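Local atomic coordinates of copper-transporting ATPase PAA2, chloroplastic (Arabidopsis thaliana, PDB entry 5LBK), a protein that uses the energy of ATP hydrolysis to move copper across the chloroplast thylakoid membrane, and is represented here by its nucleotide-binding domain. Residues Lys87-Leu101 / Val118-Ala131. Numbering follows the deposited sequence.
Sequences KKNDSSDMVKLESLL and VVYVGREGEGIIGA
Asn89, in the loop before helix 91-101, grips the backbone of Ile128 on a beta hairpin of the N-domain, the nucleotide-binding domain of this P-type ATPase, where the helix packs on one face of the antiparallel sheet. Its carboxamide bonds both polar atoms of that residue: Asn89 OD1 accepts from Ile128 N at 2.5 Å, in the carbonyl plane on a lone pair, and Asn89 ND2 donates to Ile128 O at 2.6 Å. With CG anti to its own carbonyl carbon (chi1 -60°), the amide is directed at the strand, and the two bonds fix which way it is flipped. A leucine here would probably leave the N-H and C=O of Ile128 without these mates. Nearby, a water accepts from both Lys87 N and Gly125 N, and the aliphatic CG of Lys87 rests on the backbone of the turn.

Apolar contacts follow the helix, which runs nearly parallel to strand 127-131 (5°). Leu97 CD2 touches Ile128 CG2 at 3.8 Å and also meets the edge of the Tyr120 ring, while Leu101 CD1 reaches Ala131 CB and Val118 CG1. Leu78 of helix 78-84 also touches Tyr120 and Ile128.

Beside these apolar contacts, the chain of Glu98, bent at chi2 (-63°), turns its carboxylate to the tyrosine, and Tyr120 OH donates to the syn lone pair of Glu98 OE2 at 2.6 Å.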
ATOM      1  N   LYS A  87     -11.175 -11.115   3.513  1.00 34.67           N
ATOM      2  CA  LYS A  87     -10.177 -12.065   3.039  1.00 34.43           C
ATOM      3  C   LYS A  87      -8.877 -11.826   3.791  1.00 31.80           C
ATOM      4  O   LYS A  87      -8.366 -10.706   3.782  1.00 30.00           O
ATOM      5  CB  LYS A  87      -9.960 -11.887   1.540  1.00 35.97           C
ATOM      6  CG  LYS A  87      -8.878 -12.784   0.929  1.00 44.74           C
ATOM      7  CD  LYS A  87      -9.339 -14.219   0.819  1.00 54.04           C
ATOM      8  CE  LYS A  87      -8.264 -15.095   0.228  1.00 60.60           C
ATOM      9  NZ  LYS A  87      -8.782 -16.476   0.091  1.00 71.24           N
ATOM     10  N   LYS A  88      -8.317 -12.887   4.401  1.00 32.06           N
ATOM     11  CA  LYS A  88      -7.082 -12.819   5.176  1.00 31.15           C
ATOM     12  C   LYS A  88      -5.994 -13.606   4.457  1.00 35.64           C
ATOM     13  O   LYS A  88      -6.272 -14.606   3.791  1.00 36.92           O
ATOM     14  CB  LYS A  88      -7.259 -13.406   6.598  1.00 37.46           C
ATOM     15  CG  LYS A  88      -8.455 -12.895   7.374  1.00 45.32           C
ATOM     16  CD  LYS A  88      -8.366 -11.415   7.701  1.00 29.85           C
ATOM     17  CE  LYS A  88      -9.628 -10.952   8.337  1.00 36.66           C
ATOM     18  NZ  LYS A  88      -9.669  -9.462   8.398  1.00 28.50           N
ATOM     19  N   ASN A  89      -4.752 -13.179   4.621  1.00 28.71           N
ATOM     20  CA  ASN A  89      -3.646 -13.868   3.985  1.00 29.31           C
ATOM     21  C   ASN A  89      -3.200 -15.127   4.728  1.00 33.57           C
ATOM     22  O   ASN A  89      -3.203 -15.186   5.957  1.00 38.66           O
ATOM     23  CB  ASN A  89      -2.456 -12.917   3.834  1.00 28.51           C
ATOM     24  CG  ASN A  89      -2.785 -11.703   2.987  1.00 42.98           C
ATOM     25  OD1 ASN A  89      -3.535 -10.822   3.407  1.00 37.65           O
ATOM     26  ND2 ASN A  89      -2.222 -11.650   1.786  1.00 33.99           N
ATOM     27  N   ASP A  90      -2.805 -16.121   3.943  1.00 35.42           N
ATOM     28  CA  ASP A  90      -2.291 -17.362   4.419  1.00 39.57           C
ATOM     29  C   ASP A  90      -1.146 -17.016   5.349  1.00 35.06           C
ATOM     30  O   ASP A  90      -0.414 -16.068   5.136  1.00 33.58           O
ATOM     31  CB  ASP A  90      -1.602 -18.179   3.324  1.00 50.53           C
ATOM     32  CG  ASP A  90      -2.486 -18.563   2.207  1.00 77.88           C
ATOM     33  OD1 ASP A  90      -3.433 -17.850   1.881  1.00 88.58           O
ATOM     34  OD2 ASP A  90      -2.219 -19.617   1.613  1.00 86.80           O
ATOM     35  N   SER A  91      -0.958 -17.848   6.363  1.00 35.24           N
ATOM     36  CA  SER A  91       0.130 -17.648   7.304  1.00 34.72           C
ATOM     37  C   SER A  91       1.486 -17.710   6.594  1.00 32.89           C
ATOM     38  O   SER A  91       2.423 -17.019   6.993  1.00 36.91           O
ATOM     39  CB  SER A  91       0.077 -18.699   8.415  1.00 48.66           C
ATOM     40  OG  SER A  91       0.910 -18.335   9.502  1.00 58.51           O
ATOM     41  N   SER A  92       1.600 -18.534   5.551  1.00 34.89           N
ATOM     42  CA  SER A  92       2.878 -18.650   4.843  1.00 31.96           C
ATOM     43  C   SER A  92       3.186 -17.370   4.079  1.00 30.43           C
ATOM     44  O   SER A  92       4.352 -16.988   3.938  1.00 32.48           O
ATOM     45  CB  SER A  92       2.871 -19.847   3.892  1.00 42.05           C
ATOM     46  OG  SER A  92       1.819 -19.745   2.959  1.00 46.42           O
ATOM     47  N   ASP A  93       2.153 -16.717   3.540  1.00 30.55           N
ATOM     48  CA  ASP A  93       2.382 -15.451   2.833  1.00 37.69           C
ATOM     49  C   ASP A  93       2.855 -14.373   3.801  1.00 31.21           C
ATOM     50  O   ASP A  93       3.689 -13.530   3.451  1.00 28.86           O
ATOM     51  CB  ASP A  93       1.104 -15.003   2.110  1.00 40.45           C
ATOM     52  CG  ASP A  93       0.896 -15.698   0.757  1.00 49.91           C
ATOM     53  OD1 ASP A  93       1.819 -16.358   0.242  1.00 41.57           O
ATOM     54  OD2 ASP A  93      -0.208 -15.550   0.179  1.00 48.74           O
ATOM     55  N   MET A  94       2.316 -14.353   5.017  1.00 36.28           N
ATOM     56  CA  MET A  94       2.760 -13.361   5.993  1.00 30.21           C
ATOM     57  C   MET A  94       4.216 -13.589   6.380  1.00 29.60           C
ATOM     58  O   MET A  94       4.961 -12.633   6.616  1.00 29.68           O
ATOM     59  CB  MET A  94       1.857 -13.422   7.224  1.00 34.26           C
ATOM     60  CG  MET A  94       1.801 -12.193   8.079  1.00 68.03           C
ATOM     61  SD  MET A  94       1.251 -10.720   7.204  1.00 58.17           S
ATOM     62  CE  MET A  94       0.232 -11.336   5.895  1.00 34.05           C
ATOM     63  N   VAL A  95       4.620 -14.847   6.545  1.00 29.71           N
ATOM     64  CA  VAL A  95       6.014 -15.131   6.875  1.00 29.95           C
ATOM     65  C   VAL A  95       6.917 -14.689   5.725  1.00 28.98           C
ATOM     66  O   VAL A  95       7.948 -14.051   5.933  1.00 29.20           O
ATOM     67  CB  VAL A  95       6.198 -16.629   7.183  1.00 31.24           C
ATOM     68  CG1 VAL A  95       7.671 -16.960   7.255  1.00 32.12           C
ATOM     69  CG2 VAL A  95       5.464 -17.005   8.489  1.00 33.17           C
ATOM     70  N   LYS A  96       6.525 -15.032   4.497  1.00 28.58           N
ATOM     71  CA  LYS A  96       7.327 -14.651   3.334  1.00 28.60           C
ATOM     72  C   LYS A  96       7.490 -13.135   3.271  1.00 28.34           C
ATOM     73  O   LYS A  96       8.600 -12.605   3.140  1.00 28.86           O
ATOM     74  CB  LYS A  96       6.649 -15.159   2.056  1.00 29.98           C
ATOM     75  CG  LYS A  96       6.706 -16.701   1.880  1.00 42.33           C
ATOM     76  CD  LYS A  96       8.114 -17.187   1.622  1.00 46.72           C
ATOM     77  CE  LYS A  96       8.155 -18.709   1.432  1.00 61.05           C
ATOM     78  NZ  LYS A  96       9.518 -19.173   1.030  1.00 54.83           N
ATOM     79  N   LEU A  97       6.384 -12.414   3.397  1.00 28.29           N
ATOM     80  CA  LEU A  97       6.430 -10.963   3.299  1.00 28.93           C
ATOM     81  C   LEU A  97       7.293 -10.384   4.401  1.00 29.24           C
ATOM     82  O   LEU A  97       8.094  -9.489   4.174  1.00 29.98           O
ATOM     83  CB  LEU A  97       5.001 -10.393   3.382  1.00 29.76           C
ATOM     84  CG  LEU A  97       4.847  -8.914   3.127  1.00 32.71           C
ATOM     85  CD1 LEU A  97       5.257  -8.592   1.708  1.00 37.82           C
ATOM     86  CD2 LEU A  97       3.417  -8.514   3.373  1.00 34.48           C
ATOM     87  N   GLU A  98       7.081 -10.844   5.636  1.00 29.38           N
ATOM     88  CA  GLU A  98       7.859 -10.322   6.745  1.00 30.58           C
ATOM     89  C   GLU A  98       9.304 -10.786   6.671  1.00 32.08           C
ATOM     90  O   GLU A  98      10.197 -10.106   7.177  1.00 31.95           O
ATOM     91  CB  GLU A  98       7.194 -10.734   8.071  1.00 31.80           C
ATOM     92  CG  GLU A  98       5.787 -10.109   8.200  1.00 32.70           C
ATOM     93  CD  GLU A  98       5.816  -8.569   8.255  1.00 34.43           C
ATOM     94  OE1 GLU A  98       6.620  -7.985   8.987  1.00 45.12           O
ATOM     95  OE2 GLU A  98       5.075  -7.928   7.511  1.00 37.33           O
ATOM     96  N   SER A  99       9.561 -11.937   6.058  1.00 35.21           N
ATOM     97  CA  SER A  99      10.940 -12.368   5.919  1.00 33.96           C
ATOM     98  C   SER A  99      11.691 -11.473   4.951  1.00 31.10           C
ATOM     99  O   SER A  99      12.851 -11.145   5.189  1.00 32.50           O
ATOM    100  CB  SER A  99      11.044 -13.812   5.434  1.00 32.98           C
ATOM    101  OG  SER A  99      10.795 -14.718   6.472  1.00 46.59           O
ATOM    102  N   LEU A 100      11.035 -11.062   3.865  1.00 30.44           N
ATOM    103  CA  LEU A 100      11.636 -10.103   2.949  1.00 31.51           C
ATOM    104  C   LEU A 100      11.874  -8.761   3.612  1.00 32.46           C
ATOM    105  O   LEU A 100      12.933  -8.142   3.446  1.00 34.03           O
ATOM    106  CB  LEU A 100      10.756  -9.922   1.736  1.00 31.55           C
ATOM    107  CG  LEU A 100      10.656 -11.068   0.771  1.00 33.89           C
ATOM    108  CD1 LEU A 100       9.451 -10.949  -0.010  1.00 35.81           C
ATOM    109  CD2 LEU A 100      11.880 -11.056  -0.173  1.00 39.76           C
ATOM    110  N   LEU A 101      10.869  -8.245   4.307  1.00 32.20           N
ATOM    111  CA  LEU A 101      11.069  -6.959   4.959  1.00 38.43           C
ATOM    112  C   LEU A 101      12.085  -7.042   6.099  1.00 41.86           C
ATOM    113  O   LEU A 101      12.879  -6.106   6.289  1.00 39.97           O
ATOM    114  CB  LEU A 101       9.729  -6.434   5.463  1.00 34.42           C
ATOM    115  CG  LEU A 101       8.722  -6.198   4.355  1.00 34.31           C
ATOM    116  CD1 LEU A 101       7.317  -6.179   4.960  1.00 34.66           C
ATOM    117  CD2 LEU A 101       9.004  -4.920   3.638  1.00 36.68           C
ATOM    118  N   VAL A 118       7.335   0.849   7.410  1.00 31.67           N
ATOM    119  CA  VAL A 118       6.718   0.018   6.377  1.00 22.34           C
ATOM    120  C   VAL A 118       5.242   0.389   6.308  1.00 27.68           C
ATOM    121  O   VAL A 118       4.528   0.394   7.333  1.00 27.81           O
ATOM    122  CB  VAL A 118       6.881  -1.494   6.637  1.00 28.16           C
ATOM    123  CG1 VAL A 118       6.185  -2.316   5.507  1.00 23.84           C
ATOM    124  CG2 VAL A 118       8.374  -1.873   6.728  1.00 32.09           C
ATOM    125  N   VAL A 119       4.784   0.657   5.099  1.00 24.22           N
ATOM    126  CA  VAL A 119       3.382   0.961   4.815  1.00 26.47           C
ATOM    127  C   VAL A 119       2.783  -0.211   4.054  1.00 21.17           C
ATOM    128  O   VAL A 119       3.347  -0.630   3.025  1.00 26.43           O
ATOM    129  CB  VAL A 119       3.297   2.238   3.963  1.00 35.69           C
ATOM    130  CG1 VAL A 119       1.874   2.577   3.670  1.00 39.58           C
ATOM    131  CG2 VAL A 119       4.052   3.365   4.660  1.00 44.35           C
ATOM    132  N   TYR A 120       1.763  -0.850   4.622  1.00 19.63           N
ATOM    133  CA  TYR A 120       1.201  -2.012   3.944  1.00 20.83           C
ATOM    134  C   TYR A 120       0.107  -1.647   2.971  1.00 24.27           C
ATOM    135  O   TYR A 120      -0.570  -0.631   3.111  1.00 22.57           O
ATOM    136  CB  TYR A 120       0.682  -3.019   4.966  1.00 20.14           C
ATOM    137  CG  TYR A 120       1.823  -3.682   5.743  1.00 20.66           C
ATOM    138  CD1 TYR A 120       2.448  -3.018   6.798  1.00 24.09           C
ATOM    139  CD2 TYR A 120       2.333  -4.909   5.354  1.00 23.14           C
ATOM    140  CE1 TYR A 120       3.518  -3.572   7.463  1.00 27.79           C
ATOM    141  CE2 TYR A 120       3.380  -5.466   6.030  1.00 24.17           C
ATOM    142  CZ  TYR A 120       3.956  -4.809   7.073  1.00 24.68           C
ATOM    143  OH  TYR A 120       5.016  -5.375   7.751  1.00 27.20           O
ATOM    144  N   VAL A 121      -0.070  -2.503   1.992  1.00 20.01           N
ATOM    145  CA  VAL A 121      -1.061  -2.316   0.945  1.00 21.86           C
ATOM    146  C   VAL A 121      -1.969  -3.535   0.866  1.00 24.38           C
ATOM    147  O   VAL A 121      -1.498  -4.670   0.705  1.00 21.31           O
ATOM    148  CB  VAL A 121      -0.396  -2.042  -0.412  1.00 25.44           C
ATOM    149  CG1 VAL A 121      -1.430  -1.691  -1.447  1.00 30.06           C
ATOM    150  CG2 VAL A 121       0.602  -0.919  -0.224  1.00 26.01           C
ATOM    151  N   GLY A 122      -3.280  -3.310   0.944  1.00 21.75           N
ATOM    152  CA  GLY A 122      -4.238  -4.392   0.878  1.00 21.36           C
ATOM    153  C   GLY A 122      -5.382  -4.110  -0.078  1.00 24.61           C
ATOM    154  O   GLY A 122      -5.698  -2.957  -0.361  1.00 26.74           O
ATOM    155  N   ARG A 123      -5.985  -5.185  -0.604  1.00 25.73           N
ATOM    156  CA  ARG A 123      -7.099  -5.060  -1.556  1.00 28.84           C
ATOM    157  C   ARG A 123      -8.257  -5.989  -1.219  1.00 28.40           C
ATOM    158  O   ARG A 123      -8.033  -7.165  -0.931  1.00 30.44           O
ATOM    159  CB  ARG A 123      -6.618  -5.344  -2.978  1.00 27.47           C
ATOM    160  CG  ARG A 123      -7.649  -5.103  -4.036  1.00 29.00           C
ATOM    161  CD  ARG A 123      -6.908  -4.993  -5.332  1.00 35.52           C
ATOM    162  NE  ARG A 123      -7.779  -4.820  -6.453  1.00 42.75           N
ATOM    163  CZ  ARG A 123      -8.380  -5.806  -7.100  1.00 50.30           C
ATOM    164  NH1 ARG A 123      -8.215  -7.075  -6.734  1.00 51.52           N
ATOM    165  NH2 ARG A 123      -9.165  -5.502  -8.112  1.00 52.12           N
ATOM    166  N   GLU A 124      -9.509  -5.484  -1.304  1.00 28.50           N
ATOM    167  CA  GLU A 124     -10.651  -6.298  -0.909  1.00 29.47           C
ATOM    168  C   GLU A 124     -10.687  -7.545  -1.792  1.00 35.82           C
ATOM    169  O   GLU A 124     -10.461  -7.477  -3.001  1.00 39.73           O
ATOM    170  CB  GLU A 124     -11.974  -5.539  -1.017  1.00 32.34           C
ATOM    171  CG  GLU A 124     -13.115  -6.159  -0.133  1.00 33.84           C
ATOM    172  CD  GLU A 124     -14.209  -5.175   0.238  1.00 52.24           C
ATOM    173  OE1 GLU A 124     -14.459  -4.253  -0.560  1.00 50.26           O
ATOM    174  OE2 GLU A 124     -14.849  -5.365   1.305  1.00 55.88           O
ATOM    175  N   GLY A 125     -11.002  -8.680  -1.187  1.00 33.51           N
ATOM    176  CA  GLY A 125     -11.024  -9.945  -1.891  1.00 36.26           C
ATOM    177  C   GLY A 125      -9.694 -10.657  -1.955  1.00 36.71           C
ATOM    178  O   GLY A 125      -9.649 -11.796  -2.433  1.00 38.44           O
ATOM    179  N   GLU A 126      -8.611 -10.034  -1.488  1.00 34.00           N
ATOM    180  CA  GLU A 126      -7.270 -10.583  -1.611  1.00 34.43           C
ATOM    181  C   GLU A 126      -6.489 -10.480  -0.312  1.00 36.67           C
ATOM    182  O   GLU A 126      -5.554 -11.242  -0.082  1.00 34.48           O
ATOM    183  CB  GLU A 126      -6.470  -9.843  -2.688  1.00 43.55           C
ATOM    184  CG  GLU A 126      -6.937 -10.050  -4.097  1.00 43.92           C
ATOM    185  CD  GLU A 126      -5.929  -9.525  -5.065  1.00 46.24           C
ATOM    186  OE1 GLU A 126      -6.002  -8.328  -5.398  1.00 35.84           O
ATOM    187  OE2 GLU A 126      -5.025 -10.298  -5.446  1.00 46.55           O
ATOM    188  N   GLY A 127      -6.791  -9.493   0.495  1.00 29.83           N
ATOM    189  CA  GLY A 127      -5.985  -9.249   1.682  1.00 26.82           C
ATOM    190  C   GLY A 127      -4.743  -8.426   1.379  1.00 21.53           C
ATOM    191  O   GLY A 127      -4.719  -7.618   0.449  1.00 26.67           O
ATOM    192  N   ILE A 128      -3.667  -8.665   2.145  1.00 25.37           N
ATOM    193  CA  ILE A 128      -2.452  -7.885   1.965  1.00 19.50           C
ATOM    194  C   ILE A 128      -1.828  -8.310   0.650  1.00 23.27           C
ATOM    195  O   ILE A 128      -1.712  -9.507   0.377  1.00 28.48           O
ATOM    196  CB  ILE A 128      -1.452  -8.106   3.114  1.00 24.20           C
ATOM    197  CG1 ILE A 128      -1.956  -7.674   4.472  1.00 32.83           C
ATOM    198  CG2 ILE A 128      -0.133  -7.396   2.782  1.00 26.28           C
ATOM    199  CD1 ILE A 128      -2.174  -6.273   4.562  1.00 31.18           C
ATOM    200  N   ILE A 129      -1.464  -7.342  -0.190  1.00 21.08           N
ATOM    201  CA  ILE A 129      -0.861  -7.631  -1.478  1.00 25.19           C
ATOM    202  C   ILE A 129       0.560  -7.090  -1.570  1.00 28.71           C
ATOM    203  O   ILE A 129       1.276  -7.427  -2.518  1.00 26.90           O
ATOM    204  CB  ILE A 129      -1.708  -7.096  -2.659  1.00 28.54           C
ATOM    205  CG1 ILE A 129      -1.805  -5.565  -2.633  1.00 33.36           C
ATOM    206  CG2 ILE A 129      -3.118  -7.733  -2.610  1.00 35.22           C
ATOM    207  CD1 ILE A 129      -2.298  -4.959  -3.890  1.00 37.25           C
ATOM    208  N   GLY A 130       1.024  -6.321  -0.604  1.00 25.72           N
ATOM    209  CA  GLY A 130       2.372  -5.794  -0.701  1.00 24.45           C
ATOM    210  C   GLY A 130       2.632  -4.833   0.426  1.00 22.38           C
ATOM    211  O   GLY A 130       1.811  -4.633   1.328  1.00 21.87           O
ATOM    212  N   ALA A 131       3.826  -4.274   0.385  1.00 22.89           N
ATOM    213  CA  ALA A 131       4.268  -3.343   1.393  1.00 23.02           C
ATOM    214  C   ALA A 131       5.289  -2.418   0.752  1.00 26.91           C
ATOM    215  O   ALA A 131       6.015  -2.801  -0.174  1.00 28.21           O
ATOM    216  CB  ALA A 131       4.856  -4.075   2.580  1.00 27.10           C
TER
HETATM  217  O   HOH W   1     -12.371  -9.345   1.223  1.00 34.00           O